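Local coordinates for beta 1-3 glucanase (Clostridium beijerinckii NCIMB 8052, PDB 5H4E), which probably hydrolyses beta-1,3-glucans, as a beta-1,3-glucanase domain of glycoside hydrolase family 64, at residues T132-F136 against S203-Y207; R248-H254 against N263-Y269. All coordinates share one frame. Residue numbers count along the deposited sequence, not the author numbering.

In the fold
The two contacts follow one another along the chain, contact 1 closing before contact 2 opens, and they lie on opposite sides of the chain's centre, with centres 44 Å apart and nearest atoms about 29 Å apart. They share no sheet. Contact 1 ties the loop entering strand 136-144, a member of a large antiparallel sheet, to the lead-in of the short strand 206-207, which pairs with strand 157-158. Contact 2 is internal to a four-stranded antiparallel sheet, 242-246, 249-256, 259-264 and 271-273. One contact therefore joins parts distant in sequence, whereas the other shapes a local hairpin; they are separate joins within one chain and do not touch.

Contact 1: residues T132-F136 against S203-Y207; sequences TGIMF and SDRIY
Arg205 reaches from the lead-in to strand 206-207 to the irregular segment that runs into strand 136-144. The nearest CA atoms, of Gly133 and Asp204, are 5.9 Å apart. Asp204 lies near phi/psi -93/-33 and Arg205 is extended (-159/164), turning the chain into strand 206-207; Arg182 of helix 182-192 hydrogen-bonds Ser203 O and Asp204 O. With chi1 p, chi2 t and chi3 p, Arg205 places NH1 2.8 Å from Ile134 O in an almost linear hydrogen bond; NH2 passes 3.4 Å from Phe136 CE2, an oblique contact, and hydrogen-bonds the side chain of Gln157. Asp204 (chi1 p) forms a salt bridge with Arg205, OD2 3.0 Å from both NE and NH1. Water 1 donates to Asp204 OD2 (2.8 Å) and accepts from Gly133 N (2.9 Å). At Gly133 (85/-11) a CB would jam against Thr132 O. Met135 (chi1 m, chi2 m) curls back, CE 3.5 Å from Asp204 CB. Asp204 partly offsets the Arg205 charge and probably helps hold the guanidinium edge-on to the Ile134 carbonyl.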
loop_
_atom_site.group_PDB
_atom_site.type_symbol
_atom_site.label_atom_id
_atom_site.label_comp_id
_atom_site.label_asym_id
_atom_site.label_seq_id
_atom_site.Cartn_x
_atom_site.Cartn_y
_atom_site.Cartn_z
ATOM N N THR A 132 -17.672 5.864 -1.136
ATOM C CA THR A 132 -17.571 6.600 0.121
ATOM C C THR A 132 -18.311 5.884 1.248
ATOM O O THR A 132 -19.458 5.470 1.093
ATOM C CB THR A 132 -18.116 8.048 -0.014
ATOM O OG1 THR A 132 -19.424 8.021 -0.588
ATOM C CG2 THR A 132 -17.204 8.864 -0.905
ATOM N N GLY A 133 -17.642 5.709 2.379
ATOM C CA GLY A 133 -18.278 5.085 3.520
ATOM C C GLY A 133 -18.263 3.562 3.581
ATOM O O GLY A 133 -18.620 2.989 4.618
ATOM N N ILE A 134 -17.879 2.888 2.499
ATOM C CA ILE A 134 -17.913 1.421 2.504
ATOM C C ILE A 134 -16.703 0.833 3.244
ATOM O O ILE A 134 -15.573 1.315 3.087
ATOM C CB ILE A 134 -17.972 0.849 1.082
ATOM C CG1 ILE A 134 -19.196 1.394 0.330
ATOM C CG2 ILE A 134 -18.019 -0.668 1.115
ATOM C CD1 ILE A 134 -19.260 0.953 -1.125
ATOM N N MET A 135 -16.953 -0.168 4.080
ATOM C CA MET A 135 -15.877 -0.869 4.783
ATOM C C MET A 135 -15.152 -1.752 3.797
ATOM O O MET A 135 -15.737 -2.697 3.263
ATOM C CB MET A 135 -16.420 -1.708 5.937
ATOM C CG MET A 135 -17.256 -0.925 6.966
ATOM S SD MET A 135 -16.328 0.295 7.921
ATOM C CE MET A 135 -16.665 1.767 6.976
ATOM N N PHE A 136 -13.893 -1.435 3.519
ATOM C CA PHE A 136 -13.101 -2.288 2.627
ATOM C C PHE A 136 -11.614 -2.149 2.913
ATOM O O PHE A 136 -11.164 -1.131 3.449
ATOM C CB PHE A 136 -13.377 -1.946 1.152
ATOM C CG PHE A 136 -12.785 -0.630 0.704
ATOM C CD1 PHE A 136 -11.498 -0.566 0.197
ATOM C CD2 PHE A 136 -13.529 0.544 0.778
ATOM C CE1 PHE A 136 -10.947 0.637 -0.208
ATOM C CE2 PHE A 136 -12.987 1.752 0.368
ATOM C CZ PHE A 136 -11.693 1.801 -0.124
ATOM N N SER A 203 -15.105 8.390 10.966
ATOM C CA SER A 203 -15.838 7.292 11.574
ATOM C C SER A 203 -15.660 5.994 10.773
ATOM O O SER A 203 -15.688 4.902 11.345
ATOM C CB SER A 203 -17.325 7.648 11.710
ATOM O OG SER A 203 -17.913 7.817 10.438
ATOM N N ASP A 204 -15.455 6.111 9.462
ATOM C CA ASP A 204 -15.360 4.927 8.606
ATOM C C ASP A 204 -13.926 4.422 8.402
ATOM O O ASP A 204 -13.709 3.214 8.269
ATOM C CB ASP A 204 -16.011 5.195 7.235
ATOM C CG ASP A 204 -15.363 6.342 6.482
ATOM O OD1 ASP A 204 -14.790 7.247 7.125
ATOM O OD2 ASP A 204 -15.437 6.338 5.237
ATOM N N ARG A 205 -12.954 5.335 8.375
ATOM C CA ARG A 205 -11.551 4.947 8.211
ATOM C C ARG A 205 -10.623 6.051 8.709
ATOM O O ARG A 205 -11.043 7.193 8.901
ATOM C CB ARG A 205 -11.244 4.626 6.739
ATOM C CG ARG A 205 -11.113 5.859 5.824
ATOM C CD ARG A 205 -11.454 5.545 4.373
ATOM N NE ARG A 205 -12.866 5.188 4.268
ATOM C CZ ARG A 205 -13.330 4.008 3.874
ATOM N NH1 ARG A 205 -14.642 3.805 3.858
ATOM N NH2 ARG A 205 -12.498 3.047 3.479
ATOM N N ILE A 206 -9.356 5.715 8.914
ATOM C CA ILE A 206 -8.343 6.740 9.143
ATOM C C ILE A 206 -7.536 6.940 7.866
ATOM O O ILE A 206 -6.947 5.992 7.335
ATOM C CB ILE A 206 -7.384 6.373 10.290
ATOM C CG1 ILE A 206 -8.170 6.071 11.569
ATOM C CG2 ILE A 206 -6.372 7.515 10.526
ATOM C CD1 ILE A 206 -7.325 5.405 12.665
ATOM N N TYR A 207 -7.508 8.169 7.369
ATOM C CA TYR A 207 -6.781 8.466 6.145
ATOM C C TYR A 207 -5.303 8.577 6.411
ATOM O O TYR A 207 -4.885 9.155 7.404
ATOM C CB TYR A 207 -7.301 9.765 5.507
ATOM C CG TYR A 207 -8.714 9.586 5.012
ATOM C CD1 TYR A 207 -8.955 8.977 3.791
ATOM C CD2 TYR A 207 -9.807 9.987 5.782
ATOM C CE1 TYR A 207 -10.238 8.774 3.333
ATOM C CE2 TYR A 207 -11.107 9.777 5.332
ATOM C CZ TYR A 207 -11.312 9.182 4.105
ATOM O OH TYR A 207 -12.592 8.974 3.641
HETATM O O HOH W 1 -15.226 7.208 2.606
#

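Contact 2: residues R248-H254 against N263-Y269; sequences RGTYSGH and NKNGGAY
Strands 249-256 and 259-264 form an antiparallel hairpin: Ser252 and Asn263 are a hydrogen-bonded pair (Asn263 N to Ser252 O 2.9 Å; Ser252 N to Asn263 O weak at 3.3 Å), Tyr251 and Lys264 a non-hydrogen-bonded pair, CA-CA 4.7 Å. A type I' turn, Lys264 to Gly267, follows strand 259-264. Asn265 (chi1 m) extends the ladder, OD1 accepting from Thr250 N at 3.1 Å while its N gives to Thr250 O at 2.8 Å. Asn263 (chi1 p) sends ND2 to Gly267 O, 2.9 Å. Tyr269 (chi1 m) turns back to the first strand, CE1 3.2 Å from Ser252 O; His254 (chi1 p) meets its ring obliquely, centroids 4.6 Å apart, planes at 63°, NE2 over one face. Extended Lys264 lies along Tyr251 (chi1 m), CG 3.9 Å from Tyr251 CE1. Asp295 of helix 294-309 forms salt bridges with Lys264 and Arg248, whose NZ and NH2 are 4.2 Å apart, and a hydrogen bond with Tyr251 OH. Strand 242-246 pairs with 249-256, and 271-273 with 259-264.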
loop_
_atom_site.group_PDB
_atom_site.type_symbol
_atom_site.label_atom_id
_atom_site.label_comp_id
_atom_site.label_asym_id
_atom_site.label_seq_id
_atom_site.Cartn_x
_atom_site.Cartn_y
_atom_site.Cartn_z
ATOM N N ARG A 248 22.562 -3.427 -2.249
ATOM C CA ARG A 248 23.042 -3.030 -3.574
ATOM C C ARG A 248 24.460 -2.462 -3.566
ATOM O O ARG A 248 25.137 -2.444 -4.604
ATOM C CB ARG A 248 22.105 -1.996 -4.191
ATOM C CG ARG A 248 20.686 -2.461 -4.338
ATOM C CD ARG A 248 19.881 -1.442 -5.117
ATOM N NE ARG A 248 20.518 -1.062 -6.377
ATOM C CZ ARG A 248 20.305 -1.674 -7.537
ATOM N NH1 ARG A 248 19.464 -2.699 -7.603
ATOM N NH2 ARG A 248 20.926 -1.258 -8.632
ATOM N N GLY A 249 24.898 -1.981 -2.404
ATOM C CA GLY A 249 26.238 -1.440 -2.259
ATOM C C GLY A 249 26.247 -0.231 -1.350
ATOM O O GLY A 249 25.265 0.034 -0.651
ATOM N N THR A 250 27.356 0.505 -1.358
ATOM C CA THR A 250 27.461 1.711 -0.544
ATOM C C THR A 250 27.353 2.967 -1.403
ATOM O O THR A 250 28.109 3.157 -2.372
ATOM C CB THR A 250 28.778 1.750 0.253
ATOM O OG1 THR A 250 28.870 0.581 1.075
ATOM C CG2 THR A 250 28.826 2.995 1.151
ATOM N N TYR A 251 26.402 3.819 -1.038
ATOM C CA TYR A 251 26.156 5.061 -1.748
ATOM C C TYR A 251 26.564 6.255 -0.896
ATOM O O TYR A 251 26.373 6.242 0.313
ATOM C CB TYR A 251 24.680 5.180 -2.120
ATOM C CG TYR A 251 24.167 4.078 -3.016
ATOM C CD1 TYR A 251 24.195 4.212 -4.400
ATOM C CD2 TYR A 251 23.634 2.905 -2.477
ATOM C CE1 TYR A 251 23.716 3.209 -5.231
ATOM C CE2 TYR A 251 23.158 1.888 -3.300
ATOM C CZ TYR A 251 23.197 2.049 -4.673
ATOM O OH TYR A 251 22.714 1.053 -5.493
ATOM N N SER A 252 27.114 7.289 -1.521
ATOM C CA SER A 252 27.454 8.495 -0.789
ATOM C C SER A 252 26.949 9.717 -1.538
ATOM O O SER A 252 27.155 9.842 -2.736
ATOM C CB SER A 252 28.969 8.575 -0.566
ATOM O OG SER A 252 29.288 9.570 0.393
ATOM N N GLY A 253 26.289 10.629 -0.840
ATOM C CA GLY A 253 25.657 11.739 -1.519
ATOM C C GLY A 253 25.905 13.083 -0.880
ATOM O O GLY A 253 26.300 13.165 0.288
ATOM N N HIS A 254 25.678 14.139 -1.659
ATOM C CA HIS A 254 25.763 15.508 -1.174
ATOM C C HIS A 254 24.865 16.391 -2.025
ATOM O O HIS A 254 24.565 16.062 -3.170
ATOM C CB HIS A 254 27.216 16.027 -1.180
ATOM C CG HIS A 254 27.868 16.023 -2.533
ATOM N ND1 HIS A 254 27.521 15.136 -3.526
ATOM C CD2 HIS A 254 28.869 16.780 -3.040
ATOM C CE1 HIS A 254 28.267 15.356 -4.595
ATOM N NE2 HIS A 254 29.097 16.346 -4.322
ATOM N N ASN A 263 27.276 8.816 -5.460
ATOM C CA ASN A 263 28.122 7.869 -6.161
ATOM C C ASN A 263 27.824 6.474 -5.644
ATOM O O ASN A 263 27.044 6.315 -4.704
ATOM C CB ASN A 263 29.600 8.219 -5.985
ATOM C CG ASN A 263 30.107 7.983 -4.570
ATOM O OD1 ASN A 263 29.330 7.796 -3.627
ATOM N ND2 ASN A 263 31.429 8.020 -4.412
ATOM N N LYS A 264 28.438 5.471 -6.255
ATOM C CA LYS A 264 28.236 4.084 -5.866
ATOM C C LYS A 264 29.580 3.390 -5.706
ATOM O O LYS A 264 30.401 3.400 -6.626
ATOM C CB LYS A 264 27.375 3.363 -6.906
ATOM C CG LYS A 264 27.113 1.902 -6.623
ATOM C CD LYS A 264 26.287 1.314 -7.765
ATOM C CE LYS A 264 25.975 -0.156 -7.568
ATOM N NZ LYS A 264 25.077 -0.634 -8.661
ATOM N N ASN A 265 29.797 2.799 -4.535
ATOM C CA ASN A 265 31.054 2.134 -4.204
ATOM C C ASN A 265 32.288 2.987 -4.501
ATOM O O ASN A 265 33.294 2.497 -5.019
ATOM C CB ASN A 265 31.144 0.795 -4.939
ATOM C CG ASN A 265 30.033 -0.163 -4.533
ATOM O OD1 ASN A 265 29.644 -0.231 -3.360
ATOM N ND2 ASN A 265 29.512 -0.901 -5.500
ATOM N N GLY A 266 32.191 4.271 -4.170
ATOM C CA GLY A 266 33.317 5.181 -4.277
ATOM C C GLY A 266 33.592 5.708 -5.675
ATOM O O GLY A 266 34.673 6.220 -5.936
ATOM N N GLY A 267 32.619 5.592 -6.576
ATOM C CA GLY A 267 32.785 6.059 -7.945
ATOM C C GLY A 267 32.482 7.535 -8.132
ATOM O O GLY A 267 32.444 8.299 -7.165
ATOM N N ALA A 268 32.287 7.950 -9.381
ATOM C CA ALA A 268 31.938 9.341 -9.672
ATOM C C ALA A 268 30.532 9.650 -9.178
ATOM O O ALA A 268 29.675 8.767 -9.142
ATOM C CB ALA A 268 32.038 9.621 -11.157
ATOM N N TYR A 269 30.286 10.905 -8.820
ATOM C CA TYR A 269 28.953 11.299 -8.387
ATOM C C TYR A 269 28.074 11.614 -9.591
ATOM O O TYR A 269 28.189 12.684 -10.190
ATOM C CB TYR A 269 29.016 12.502 -7.450
ATOM C CG TYR A 269 29.619 12.184 -6.093
ATOM C CD1 TYR A 269 28.837 12.194 -4.943
ATOM C CD2 TYR A 269 30.966 11.877 -5.961
ATOM C CE1 TYR A 269 29.383 11.911 -3.705
ATOM C CE2 TYR A 269 31.522 11.599 -4.719
ATOM C CZ TYR A 269 30.723 11.617 -3.600
ATOM O OH TYR A 269 31.265 11.344 -2.366
HETATM O O HOH W 2 27.359 -2.976 -5.395
HETATM O O HOH W 3 30.073 5.269 -2.346
#